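Local coordinates for protein carbohydrate kinase, FGGY (Rhodospirillum rubrum, PDB 3IFR) that probably phosphorylates D-xylulose at the expense of ATP, as a xylulose kinase of the FGGY carbohydrate kinase family, at residues A[127-132]-A[280-286]; A[138-143]-A[181-187]; A[271-277]-A[394-399]; A[357-362]-A[494-498]. The contacts are given in a common frame with arbitrary orientation. Numbering follows the deposited sequence.

Interaction 1 of 4, residues A[127-132]-A[280-286]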
loop_
_atom_site.group_PDB
_atom_site.type_symbol
_atom_site.label_atom_id
_atom_site.label_comp_id
_atom_site.label_asym_id
_atom_site.label_seq_id
_atom_site.Cartn_x
_atom_site.Cartn_y
_atom_site.Cartn_z
ATOM N N LEU A 127 -4.085 -8.103 17.890
ATOM C CA LEU A 127 -3.148 -8.038 16.777
ATOM C C LEU A 127 -2.738 -9.471 16.349
ATOM O O LEU A 127 -2.598 -9.753 15.151
ATOM C CB LEU A 127 -1.974 -7.122 17.132
ATOM C CG LEU A 127 -0.818 -6.722 16.201
ATOM C CD1 LEU A 127 0.448 -7.426 16.635
ATOM C CD2 LEU A 127 -1.076 -6.990 14.719
ATOM N N ALA A 128 -2.620 -10.388 17.310
ATOM C CA ALA A 128 -2.353 -11.803 16.996
ATOM C C ALA A 128 -3.548 -12.437 16.330
ATOM O O ALA A 128 -3.473 -13.501 15.748
ATOM C CB ALA A 128 -2.012 -12.590 18.250
ATOM N N ARG A 129 -4.678 -11.799 16.439
ATOM C CA ARG A 129 -5.862 -12.442 15.946
ATOM C C ARG A 129 -6.172 -12.014 14.519
ATOM O O ARG A 129 -6.535 -12.829 13.682
ATOM C CB ARG A 129 -7.011 -12.091 16.866
ATOM C CG ARG A 129 -8.288 -12.673 16.468
ATOM C CD ARG A 129 -9.045 -12.859 17.732
ATOM N NE ARG A 129 -10.248 -13.608 17.500
ATOM C CZ ARG A 129 -11.456 -13.114 17.698
ATOM N NH1 ARG A 129 -11.586 -11.878 18.150
ATOM N NH2 ARG A 129 -12.518 -13.864 17.463
ATOM N N THR A 130 -6.057 -10.721 14.257
ATOM C CA THR A 130 -6.415 -10.180 12.969
ATOM C C THR A 130 -5.146 -9.851 12.177
ATOM O O THR A 130 -5.223 -9.401 11.040
ATOM C CB THR A 130 -7.116 -8.870 13.168
ATOM O OG1 THR A 130 -6.150 -7.940 13.667
ATOM C CG2 THR A 130 -8.212 -9.024 14.203
ATOM N N GLY A 131 -3.991 -10.040 12.808
ATOM C CA GLY A 131 -2.722 -9.661 12.219
ATOM C C GLY A 131 -2.567 -8.174 11.937
ATOM O O GLY A 131 -1.667 -7.762 11.216
ATOM N N ASN A 132 -3.442 -7.372 12.514
ATOM C CA ASN A 132 -3.410 -5.914 12.365
ATOM C C ASN A 132 -3.645 -5.277 13.727
ATOM O O ASN A 132 -4.294 -5.887 14.572
ATOM C CB ASN A 132 -4.496 -5.479 11.404
ATOM C CG ASN A 132 -4.143 -5.795 9.985
ATOM O OD1 ASN A 132 -3.634 -4.938 9.259
ATOM N ND2 ASN A 132 -4.336 -7.058 9.588
ATOM N N SER A 280 1.273 -12.555 12.541
ATOM C CA SER A 280 1.113 -11.165 12.879
ATOM C C SER A 280 2.387 -10.741 13.564
ATOM O O SER A 280 3.176 -11.575 13.984
ATOM C CB SER A 280 -0.064 -11.037 13.843
ATOM O OG SER A 280 -0.143 -12.189 14.668
ATOM N N ASP A 281 2.582 -9.445 13.694
ATOM C CA ASP A 281 3.616 -8.967 14.570
ATOM C C ASP A 281 3.446 -7.465 14.790
ATOM O O ASP A 281 3.176 -6.700 13.843
ATOM C CB ASP A 281 4.976 -9.316 14.018
ATOM C CG ASP A 281 6.119 -8.919 14.964
ATOM O OD1 ASP A 281 6.666 -9.840 15.645
ATOM O OD2 ASP A 281 6.461 -7.692 15.020
ATOM N N PRO A 282 3.574 -7.046 16.064
ATOM C CA PRO A 282 3.440 -5.664 16.535
ATOM C C PRO A 282 4.098 -4.690 15.594
ATOM O O PRO A 282 3.895 -3.485 15.697
ATOM C CB PRO A 282 4.233 -5.678 17.847
ATOM C CG PRO A 282 4.085 -7.080 18.352
ATOM C CD PRO A 282 4.006 -7.961 17.143
ATOM N N ARG A 283 4.903 -5.204 14.685
ATOM C CA ARG A 283 5.864 -4.358 13.987
ATOM C C ARG A 283 5.467 -4.125 12.525
ATOM O O ARG A 283 5.899 -3.154 11.898
ATOM C CB ARG A 283 7.264 -4.999 14.108
ATOM C CG ARG A 283 7.775 -5.069 15.553
ATOM C CD ARG A 283 9.024 -5.949 15.746
ATOM N NE ARG A 283 8.659 -7.340 15.981
ATOM C CZ ARG A 283 9.521 -8.356 16.078
ATOM N NH1 ARG A 283 9.067 -9.579 16.297
ATOM N NH2 ARG A 283 10.834 -8.167 15.961
ATOM N N LEU A 284 4.601 -5.004 12.027
ATOM C CA LEU A 284 4.349 -5.196 10.601
ATOM C C LEU A 284 2.885 -5.583 10.476
ATOM O O LEU A 284 2.384 -6.347 11.310
ATOM C CB LEU A 284 5.190 -6.366 10.101
ATOM C CG LEU A 284 6.685 -6.066 9.997
ATOM C CD1 LEU A 284 7.463 -7.328 9.667
ATOM C CD2 LEU A 284 6.955 -4.985 8.954
ATOM N N TYR A 285 2.184 -5.073 9.470
ATOM C CA TYR A 285 0.765 -5.415 9.307
ATOM C C TYR A 285 0.579 -6.599 8.353
ATOM O O TYR A 285 1.371 -6.806 7.457
ATOM C CB TYR A 285 -0.019 -4.220 8.757
ATOM C CG TYR A 285 0.669 -2.864 8.935
ATOM C CD1 TYR A 285 0.644 -2.202 10.163
ATOM C CD2 TYR A 285 1.332 -2.235 7.865
ATOM C CE1 TYR A 285 1.271 -0.953 10.329
ATOM C CE2 TYR A 285 1.952 -0.987 8.023
ATOM C CZ TYR A 285 1.923 -0.362 9.259
ATOM O OH TYR A 285 2.541 0.862 9.436
ATOM N N LEU A 286 -0.501 -7.337 8.511
ATOM C CA LEU A 286 -0.743 -8.452 7.646
ATOM C C LEU A 286 -1.881 -8.248 6.624
ATOM O O LEU A 286 -2.845 -7.511 6.868
ATOM C CB LEU A 286 -0.960 -9.690 8.507
ATOM C CG LEU A 286 -0.967 -11.089 7.917
ATOM C CD1 LEU A 286 0.361 -11.525 7.222
ATOM C CD2 LEU A 286 -1.345 -12.048 9.030
#
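Leu127, in the last turn of helix 123-130, points its side chain at the loop 280-286: Leu127 CD1 lies 3.6 Å from Pro282 CD, so a buried leucine is covered by a rigid proline ring at the surface. The small Ala128 lets Ser280 come close: Ala128 CA lies 3.2 Å from Ser280 OG. Arg129 turns away to salt bridges with Asp189 and Asp198. Thr130 forms an ST turn, OG1 accepting from Asn132 N at 3.0 Å, which bends the chain as the helix ends. Gly131 then takes positive phi, which glycine tolerates best, and a CB here would collide with Leu286 CD2. Without one, Gly131 CA sits 3.4 Å from Ser280 CB, and Gly131 O accepts a hydrogen bond from Leu286 N at 3.0 Å. Asn132 adds a second, ND2 to Leu286 O at 3.1 Å; its amide thus satisfies a buried backbone carbonyl. Within the loop, a type I turn from Asp281 to Leu284 is braced by the Arg283–Asp281 salt bridge. The contact joins the two FGGY domains: helix 123-130 belongs to the N-terminal one, while the loop, between strands 269-273 and 298-301 of the C-terminal one, rests Leu284 on helix 372-397 and Tyr285 on strand 298-301.

Interaction 2 of 4, residues A[138-143]-A[181-187]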
loop_
_atom_site.group_PDB
_atom_site.type_symbol
_atom_site.label_atom_id
_atom_site.label_comp_id
_atom_site.label_asym_id
_atom_site.label_seq_id
_atom_site.Cartn_x
_atom_site.Cartn_y
_atom_site.Cartn_z
ATOM N N LEU A 138 -8.419 0.855 11.542
ATOM C CA LEU A 138 -9.502 -0.122 11.675
ATOM C C LEU A 138 -10.848 0.520 11.326
ATOM O O LEU A 138 -11.221 1.577 11.875
ATOM C CB LEU A 138 -9.597 -0.675 13.092
ATOM C CG LEU A 138 -8.393 -1.397 13.646
ATOM C CD1 LEU A 138 -8.662 -1.772 15.103
ATOM C CD2 LEU A 138 -8.074 -2.622 12.775
ATOM N N VAL A 139 -11.558 -0.114 10.403
ATOM C CA VAL A 139 -12.963 0.200 10.151
ATOM C C VAL A 139 -13.735 0.356 11.484
ATOM O O VAL A 139 -14.525 1.286 11.657
ATOM C CB VAL A 139 -13.573 -0.899 9.316
ATOM C CG1 VAL A 139 -15.112 -0.707 9.195
ATOM C CG2 VAL A 139 -12.885 -0.886 7.949
ATOM N N THR A 140 -13.447 -0.541 12.427
ATOM C CA THR A 140 -13.998 -0.503 13.791
ATOM C C THR A 140 -13.796 0.840 14.524
ATOM O O THR A 140 -14.716 1.351 15.165
ATOM C CB THR A 140 -13.377 -1.622 14.622
ATOM O OG1 THR A 140 -13.810 -2.888 14.099
ATOM C CG2 THR A 140 -13.743 -1.495 16.089
ATOM N N ALA A 141 -12.600 1.405 14.459
ATOM C CA ALA A 141 -12.367 2.718 15.069
ATOM C C ALA A 141 -13.239 3.794 14.414
ATOM O O ALA A 141 -13.972 4.509 15.094
ATOM C CB ALA A 141 -10.908 3.119 15.000
ATOM N N LYS A 142 -13.171 3.907 13.088
ATOM C CA LYS A 142 -14.060 4.823 12.391
ATOM C C LYS A 142 -15.539 4.582 12.689
ATOM O O LYS A 142 -16.273 5.547 12.873
ATOM C CB LYS A 142 -13.780 4.848 10.893
ATOM C CG LYS A 142 -12.469 5.549 10.571
ATOM C CD LYS A 142 -11.992 5.144 9.215
ATOM C CE LYS A 142 -10.741 5.938 8.727
ATOM N NZ LYS A 142 -9.449 5.270 9.026
ATOM N N LEU A 143 -15.975 3.325 12.778
ATOM C CA LEU A 143 -17.363 3.022 13.180
ATOM C C LEU A 143 -17.730 3.568 14.579
ATOM O O LEU A 143 -18.753 4.244 14.724
ATOM C CB LEU A 143 -17.644 1.529 13.111
ATOM C CG LEU A 143 -18.525 1.000 11.985
ATOM C CD1 LEU A 143 -18.756 2.019 10.902
ATOM C CD2 LEU A 143 -17.981 -0.363 11.429
ATOM N N TRP A 181 -10.006 -6.059 2.816
ATOM C CA TRP A 181 -10.703 -4.948 3.428
ATOM C C TRP A 181 -11.139 -5.360 4.862
ATOM O O TRP A 181 -10.895 -4.627 5.844
ATOM C CB TRP A 181 -11.888 -4.494 2.559
ATOM C CG TRP A 181 -12.602 -3.353 3.144
ATOM C CD1 TRP A 181 -12.314 -2.025 2.965
ATOM C CD2 TRP A 181 -13.719 -3.406 4.037
ATOM N NE1 TRP A 181 -13.184 -1.259 3.701
ATOM C CE2 TRP A 181 -14.058 -2.081 4.365
ATOM C CE3 TRP A 181 -14.475 -4.453 4.597
ATOM C CZ2 TRP A 181 -15.111 -1.771 5.239
ATOM C CZ3 TRP A 181 -15.514 -4.150 5.442
ATOM C CH2 TRP A 181 -15.821 -2.824 5.770
ATOM N N ALA A 182 -11.737 -6.549 4.986
ATOM C CA ALA A 182 -12.218 -7.021 6.273
ATOM C C ALA A 182 -11.089 -7.299 7.294
ATOM O O ALA A 182 -11.233 -7.049 8.492
ATOM C CB ALA A 182 -13.121 -8.252 6.079
ATOM N N LEU A 183 -9.966 -7.803 6.817
ATOM C CA LEU A 183 -8.799 -8.070 7.646
ATOM C C LEU A 183 -8.107 -6.769 8.070
ATOM O O LEU A 183 -7.872 -6.526 9.255
ATOM C CB LEU A 183 -7.818 -8.914 6.838
ATOM C CG LEU A 183 -6.960 -10.022 7.459
ATOM C CD1 LEU A 183 -5.469 -9.964 6.911
ATOM C CD2 LEU A 183 -6.993 -10.033 8.955
ATOM N N GLU A 184 -7.755 -5.916 7.120
ATOM C CA GLU A 184 -7.178 -4.659 7.541
ATOM C C GLU A 184 -8.177 -3.979 8.450
ATOM O O GLU A 184 -7.805 -3.387 9.451
ATOM C CB GLU A 184 -6.792 -3.770 6.352
ATOM C CG GLU A 184 -5.640 -4.378 5.549
ATOM C CD GLU A 184 -4.903 -3.375 4.721
ATOM O OE1 GLU A 184 -4.939 -2.170 5.009
ATOM O OE2 GLU A 184 -4.268 -3.806 3.780
ATOM N N GLY A 185 -9.456 -4.126 8.121
ATOM C CA GLY A 185 -10.526 -3.470 8.842
ATOM C C GLY A 185 -10.800 -3.911 10.278
ATOM O O GLY A 185 -11.401 -3.154 11.031
ATOM N N GLY A 186 -10.415 -5.134 10.653
ATOM C CA GLY A 186 -10.566 -5.599 12.028
ATOM C C GLY A 186 -11.656 -6.635 12.154
ATOM O O GLY A 186 -12.013 -7.023 13.255
ATOM N N PHE A 187 -12.179 -7.125 11.040
ATOM C CA PHE A 187 -13.288 -8.053 11.145
ATOM C C PHE A 187 -12.955 -9.531 11.012
ATOM O O PHE A 187 -13.789 -10.394 11.347
ATOM C CB PHE A 187 -14.375 -7.695 10.143
ATOM C CG PHE A 187 -14.906 -6.303 10.301
ATOM C CD1 PHE A 187 -15.144 -5.775 11.564
ATOM C CD2 PHE A 187 -15.182 -5.512 9.185
ATOM C CE1 PHE A 187 -15.627 -4.473 11.714
ATOM C CE2 PHE A 187 -15.709 -4.206 9.339
ATOM C CZ PHE A 187 -15.921 -3.704 10.604
HETATM O O HOH W 1 -13.160 -5.276 15.186
#
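Val139 is the main bump. Standing in the first turn of helix 139-149, this compact branched side chain enters a hollow walled by two aromatic rings and floored by glycine: Val139 CG2 lies 3.6 Å from Trp181 CZ2, and Val139 CG1 3.4 Å from Phe187 CZ. Gly185 forms the floor, for a CB there would strike Val139 CG2; its bare backbone lets Leu138 CA approach Gly185 O to 3.6 Å. Gly186, at positive phi, leaves room for Leu138 CD2, 4.0 Å from Gly186 CA. The turn swings Phe187 back over the other helix, where Leu143 CD2 meets the ring edge, 4.0 Å from Phe187 CZ. A water bridges the two segments, accepting from Thr140 OG1 (2.7 Å) and donating to Gly186 O (2.8 Å). Trp181 spends its polar NE1 on Ala88 O, leaving its carbons for Val139. The short helical segments pass 10.2 Å apart at 68°, and the Schellman motif that closes helix 179-185 at Gly186 sits against the first turn of helix 139-149, within the N-terminal FGGY domain.

Interaction 3 of 4, residues A[271-277]-A[394-399]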
loop_
_atom_site.group_PDB
_atom_site.type_symbol
_atom_site.label_atom_id
_atom_site.label_comp_id
_atom_site.label_asym_id
_atom_site.label_seq_id
_atom_site.Cartn_x
_atom_site.Cartn_y
_atom_site.Cartn_z
ATOM N N ILE A 271 7.201 -1.689 2.488
ATOM C CA ILE A 271 7.881 -2.936 2.255
ATOM C C ILE A 271 6.841 -4.038 2.282
ATOM O O ILE A 271 6.039 -4.105 3.199
ATOM C CB ILE A 271 9.016 -3.121 3.283
ATOM C CG1 ILE A 271 9.657 -4.502 3.158
ATOM C CG2 ILE A 271 8.518 -2.842 4.716
ATOM C CD1 ILE A 271 10.874 -4.611 4.064
ATOM N N ILE A 272 6.822 -4.862 1.240
ATOM C CA ILE A 272 5.748 -5.821 1.036
ATOM C C ILE A 272 6.482 -7.111 0.723
ATOM O O ILE A 272 7.466 -7.100 -0.018
ATOM C CB ILE A 272 4.844 -5.423 -0.162
ATOM C CG1 ILE A 272 4.582 -3.909 -0.169
ATOM C CG2 ILE A 272 3.552 -6.206 -0.156
ATOM C CD1 ILE A 272 3.351 -3.439 -1.035
ATOM N N VAL A 273 6.036 -8.213 1.312
ATOM C CA VAL A 273 6.766 -9.462 1.216
ATOM C C VAL A 273 5.766 -10.558 0.982
ATOM O O VAL A 273 4.706 -10.535 1.578
ATOM C CB VAL A 273 7.434 -9.733 2.554
ATOM C CG1 VAL A 273 8.095 -11.063 2.563
ATOM C CG2 VAL A 273 8.422 -8.612 2.843
ATOM N N ALA A 274 6.066 -11.503 0.104
ATOM C CA ALA A 274 5.209 -12.676 -0.019
ATOM C C ALA A 274 5.745 -13.762 0.923
ATOM O O ALA A 274 6.955 -13.924 1.050
ATOM C CB ALA A 274 5.181 -13.157 -1.467
ATOM N N SER A 275 4.859 -14.487 1.593
ATOM C CA SER A 275 5.271 -15.461 2.601
ATOM C C SER A 275 4.229 -16.542 2.706
ATOM O O SER A 275 3.033 -16.260 2.534
ATOM C CB SER A 275 5.422 -14.781 3.971
ATOM O OG SER A 275 5.283 -15.716 5.019
ATOM N N ALA A 276 4.660 -17.779 2.961
ATOM C CA ALA A 276 3.697 -18.845 3.246
ATOM C C ALA A 276 3.254 -18.793 4.704
ATOM O O ALA A 276 2.356 -19.521 5.110
ATOM C CB ALA A 276 4.270 -20.162 2.950
ATOM N N THR A 277 3.882 -17.917 5.481
ATOM C CA THR A 277 3.710 -17.879 6.926
ATOM C C THR A 277 2.769 -16.749 7.260
ATOM O O THR A 277 3.036 -15.605 6.937
ATOM C CB THR A 277 5.051 -17.551 7.614
ATOM O OG1 THR A 277 5.977 -18.618 7.404
ATOM C CG2 THR A 277 4.898 -17.310 9.099
ATOM N N LEU A 394 11.224 -9.004 9.379
ATOM C CA LEU A 394 10.591 -10.042 8.565
ATOM C C LEU A 394 11.247 -11.405 8.841
ATOM O O LEU A 394 10.584 -12.410 9.146
ATOM C CB LEU A 394 10.737 -9.726 7.069
ATOM C CG LEU A 394 9.755 -8.847 6.269
ATOM C CD1 LEU A 394 8.370 -8.752 6.921
ATOM C CD2 LEU A 394 10.319 -7.461 5.956
ATOM N N ASP A 395 12.572 -11.399 8.748
ATOM C CA ASP A 395 13.389 -12.539 9.065
ATOM C C ASP A 395 13.050 -13.136 10.431
ATOM O O ASP A 395 12.834 -14.339 10.550
ATOM C CB ASP A 395 14.858 -12.135 9.029
ATOM C CG ASP A 395 15.732 -13.187 8.373
ATOM O OD1 ASP A 395 15.512 -14.384 8.621
ATOM O OD2 ASP A 395 16.623 -12.810 7.574
ATOM N N ASP A 396 13.023 -12.294 11.456
ATOM C CA ASP A 396 12.713 -12.738 12.796
ATOM C C ASP A 396 11.383 -13.466 12.879
ATOM O O ASP A 396 11.249 -14.460 13.623
ATOM C CB ASP A 396 12.576 -11.556 13.722
ATOM C CG ASP A 396 13.878 -11.104 14.277
ATOM O OD1 ASP A 396 14.931 -11.596 13.812
ATOM O OD2 ASP A 396 13.835 -10.223 15.174
ATOM N N ILE A 397 10.386 -12.944 12.169
ATOM C CA ILE A 397 9.048 -13.511 12.310
ATOM C C ILE A 397 8.943 -14.810 11.532
ATOM O O ILE A 397 8.001 -15.576 11.704
ATOM C CB ILE A 397 7.922 -12.600 11.811
ATOM C CG1 ILE A 397 8.064 -11.176 12.299
ATOM C CG2 ILE A 397 6.591 -13.139 12.266
ATOM C CD1 ILE A 397 7.194 -10.209 11.430
ATOM N N GLY A 398 9.894 -15.061 10.653
ATOM C CA GLY A 398 9.826 -16.296 9.904
ATOM C C GLY A 398 9.356 -16.133 8.471
ATOM O O GLY A 398 9.052 -17.114 7.820
ATOM N N HIS A 399 9.314 -14.907 7.967
ATOM C CA HIS A 399 8.982 -14.719 6.552
ATOM C C HIS A 399 10.135 -14.940 5.567
ATOM O O HIS A 399 9.932 -14.990 4.347
ATOM C CB HIS A 399 8.272 -13.379 6.338
ATOM C CG HIS A 399 6.980 -13.303 7.075
ATOM N ND1 HIS A 399 6.747 -12.386 8.078
ATOM C CD2 HIS A 399 5.897 -14.110 7.040
ATOM C CE1 HIS A 399 5.544 -12.591 8.581
ATOM N NE2 HIS A 399 5.010 -13.637 7.968
#
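Sheet-on-helix packing in the C-terminal FGGY domain brings strand 269-273 and the loop that follows it against the end of the long helix 372-397. The strand's regular alternation sends Ile271 and Val273 toward the helix, while Ile272 between them faces helix 245-252. Leu394 meets both: its CD2 lies 3.5 Å from Ile271 CD1, and its CG 3.7 Å from Val273 CG2. Beta-branched residues suit the extended strand and offer broad apolar surfaces, to which the flexible leucine can mould itself. This strand belongs to a mixed six-stranded sheet, and the domain carries the actin-like ATPase fold, in which helices pack on such a sheet; here the strand lies between 260-265 and 298-301. Past the strand, Ser275 makes an ST turn, OG accepting from Thr277 N, though the place of this hydroxyl is less sure, and the chain curls toward the helix terminus. There Gly398, at positive phi, ends the helix in a Schellman motif: Gly398 N bonds to Asp395 O at 3.0 Å and His399 N to Leu394 O at 3.0 Å. The reversal tucks the His399 ring beneath the curled loop. An imidazole NH can donate, but the angle is poor here, so His399 NE2 gives only a weak hydrogen bond to Thr277 O at 3.0 Å; Thr277 OG1 gives another weak one to Gly398 O at 3.4 Å.

Interaction 4 of 4, residues A[357-362]-A[494-498]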
loop_
_atom_site.group_PDB
_atom_site.type_symbol
_atom_site.label_atom_id
_atom_site.label_comp_id
_atom_site.label_asym_id
_atom_site.label_seq_id
_atom_site.Cartn_x
_atom_site.Cartn_y
_atom_site.Cartn_z
ATOM N N PRO A 357 6.953 5.033 18.040
ATOM C CA PRO A 357 6.621 6.207 18.813
ATOM C C PRO A 357 6.689 7.461 18.025
ATOM O O PRO A 357 6.882 7.416 16.819
ATOM C CB PRO A 357 7.821 6.302 19.723
ATOM C CG PRO A 357 8.843 6.151 18.846
ATOM C CD PRO A 357 8.391 5.104 17.799
ATOM N N PHE A 358 6.599 8.571 18.750
ATOM C CA PHE A 358 7.039 9.842 18.225
ATOM C C PHE A 358 8.484 10.234 18.595
ATOM O O PHE A 358 8.784 11.023 19.462
ATOM C CB PHE A 358 5.997 10.932 18.275
ATOM C CG PHE A 358 5.130 10.944 17.069
ATOM C CD1 PHE A 358 4.815 12.126 16.417
ATOM C CD2 PHE A 358 4.666 9.765 16.545
ATOM C CE1 PHE A 358 4.020 12.144 15.274
ATOM C CE2 PHE A 358 3.874 9.760 15.386
ATOM C CZ PHE A 358 3.550 10.967 14.756
ATOM N N ALA A 359 9.354 9.555 17.875
ATOM C CA ALA A 359 10.739 9.826 17.759
ATOM C C ALA A 359 10.826 10.936 16.725
ATOM O O ALA A 359 9.887 11.153 16.010
ATOM C CB ALA A 359 11.397 8.618 17.271
ATOM N N SER A 360 11.930 11.633 16.643
ATOM C CA SER A 360 11.992 12.672 15.654
ATOM C C SER A 360 13.274 12.623 14.902
ATOM O O SER A 360 14.194 12.020 15.342
ATOM C CB SER A 360 11.880 13.982 16.348
ATOM O OG SER A 360 12.745 13.943 17.417
ATOM N N GLY A 361 13.322 13.254 13.761
ATOM C CA GLY A 361 14.535 13.304 12.946
ATOM C C GLY A 361 15.751 13.674 13.773
ATOM O O GLY A 361 15.712 14.623 14.570
ATOM N N THR A 362 16.816 12.889 13.630
ATOM C CA THR A 362 18.058 13.178 14.340
ATOM C C THR A 362 19.311 13.125 13.448
ATOM O O THR A 362 19.482 12.196 12.687
ATOM C CB THR A 362 18.204 12.211 15.496
ATOM O OG1 THR A 362 17.004 12.267 16.276
ATOM C CG2 THR A 362 19.399 12.570 16.352
ATOM N N PRO A 494 14.365 7.239 25.855
ATOM C CA PRO A 494 13.885 7.890 27.085
ATOM C C PRO A 494 13.751 9.385 26.898
ATOM O O PRO A 494 12.741 9.983 27.280
ATOM C CB PRO A 494 15.008 7.635 28.091
ATOM C CG PRO A 494 15.796 6.529 27.541
ATOM C CD PRO A 494 15.638 6.537 26.061
ATOM N N PHE A 495 14.778 9.974 26.294
ATOM C CA PHE A 495 14.762 11.385 25.952
ATOM C C PHE A 495 13.586 11.793 25.039
ATOM O O PHE A 495 13.068 12.894 25.155
ATOM C CB PHE A 495 16.084 11.775 25.318
ATOM C CG PHE A 495 16.089 13.156 24.801
ATOM C CD1 PHE A 495 16.513 14.198 25.599
ATOM C CD2 PHE A 495 15.639 13.424 23.529
ATOM C CE1 PHE A 495 16.473 15.469 25.157
ATOM C CE2 PHE A 495 15.617 14.704 23.060
ATOM C CZ PHE A 495 16.034 15.731 23.881
ATOM N N PHE A 496 13.169 10.909 24.132
ATOM C CA PHE A 496 12.058 11.196 23.212
ATOM C C PHE A 496 10.736 11.075 23.950
ATOM O O PHE A 496 9.719 11.610 23.507
ATOM C CB PHE A 496 11.975 10.170 22.054
ATOM C CG PHE A 496 12.995 10.350 20.961
ATOM C CD1 PHE A 496 13.446 11.595 20.590
ATOM C CD2 PHE A 496 13.473 9.242 20.275
ATOM C CE1 PHE A 496 14.357 11.745 19.569
ATOM C CE2 PHE A 496 14.397 9.385 19.255
ATOM C CZ PHE A 496 14.834 10.642 18.905
ATOM N N HIS A 497 10.720 10.316 25.042
ATOM C CA HIS A 497 9.455 10.095 25.757
ATOM C C HIS A 497 9.491 10.756 27.126
ATOM O O HIS A 497 8.681 10.456 27.990
ATOM C CB HIS A 497 9.082 8.599 25.813
ATOM C CG HIS A 497 8.929 7.980 24.456
ATOM N ND1 HIS A 497 7.813 8.183 23.667
ATOM C CD2 HIS A 497 9.769 7.215 23.722
ATOM C CE1 HIS A 497 7.967 7.544 22.516
ATOM N NE2 HIS A 497 9.142 6.952 22.527
ATOM N N ARG A 498 10.457 11.642 27.309
ATOM C CA ARG A 498 10.390 12.625 28.369
ATOM C C ARG A 498 9.242 13.550 28.010
ATOM O O ARG A 498 8.828 14.387 28.814
ATOM C CB ARG A 498 11.684 13.433 28.417
ATOM C CG ARG A 498 11.498 14.904 28.078
ATOM C CD ARG A 498 12.749 15.500 27.467
ATOM N NE ARG A 498 12.583 15.649 26.022
ATOM C CZ ARG A 498 12.733 16.805 25.403
ATOM N NH1 ARG A 498 13.064 17.855 26.132
ATOM N NH2 ARG A 498 12.577 16.919 24.082
#
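Phe496, the last helical residue of helix 475-496, has the most surface buried here, and its ring lies against the loop 357-362. Ala359 CA sits over one face, 3.9 Å from the centroid of the Phe496 ring and 16° off the normal, a CH-pi contact; Ala359 CB also reaches Phe496 CE2 at 3.7 Å. Alanine's small side chain lets the backbone run close over the ring. Farther along, Ser360 OG comes 3.5 Å from Phe496 CE1, and Thr362 OG1 lies at the ring edge, 3.8 Å from Phe496 CZ. Thr362 OG1 donates to Ser360 O at 3.0 Å; no hydrogen bond crosses between the two segments. The loop belongs to the C-terminal FGGY domain and leads into strand 362-364, and the chain's last helix packs against this approach. The same helix adds Tyr489, which touches Pro357, Ala359 and Phe496, and Leu492, which touches Thr362. His497, second in buried area, is the first residue out of the helix, though His497 N still bonds to Pro494 O at 3.0 Å. Pro357, third in buried area, lies near the edge of its flat imidazole, where the model is less certain; on its other side that imidazole meets the ring of His493.

How the interactions relate
Interaction 1 touches both interaction 2 and interaction 3, which do not touch each other. Interaction 2 lies wholly in the N-terminal FGGY domain and, along the chain, is nested in the loop closed by interaction 1. Their centres are 13 Å apart, and the contacts touch where Leu183 meets Thr130, Asn132 and Leu286. Interaction 1 crosses between the domains and touches interaction 3, 12 Å away between centres, through Leu284 against Leu394 and Ile397; the segments of these two alternate along the chain. Loop 280-286 thus links helix 123-130 to helix 372-397, tying together the two domains of the kinase. Interaction 4 stands apart: one of its segments is the modelled C-terminal end, and its segments alternate with those of interaction 3, about 28 Å away between centres.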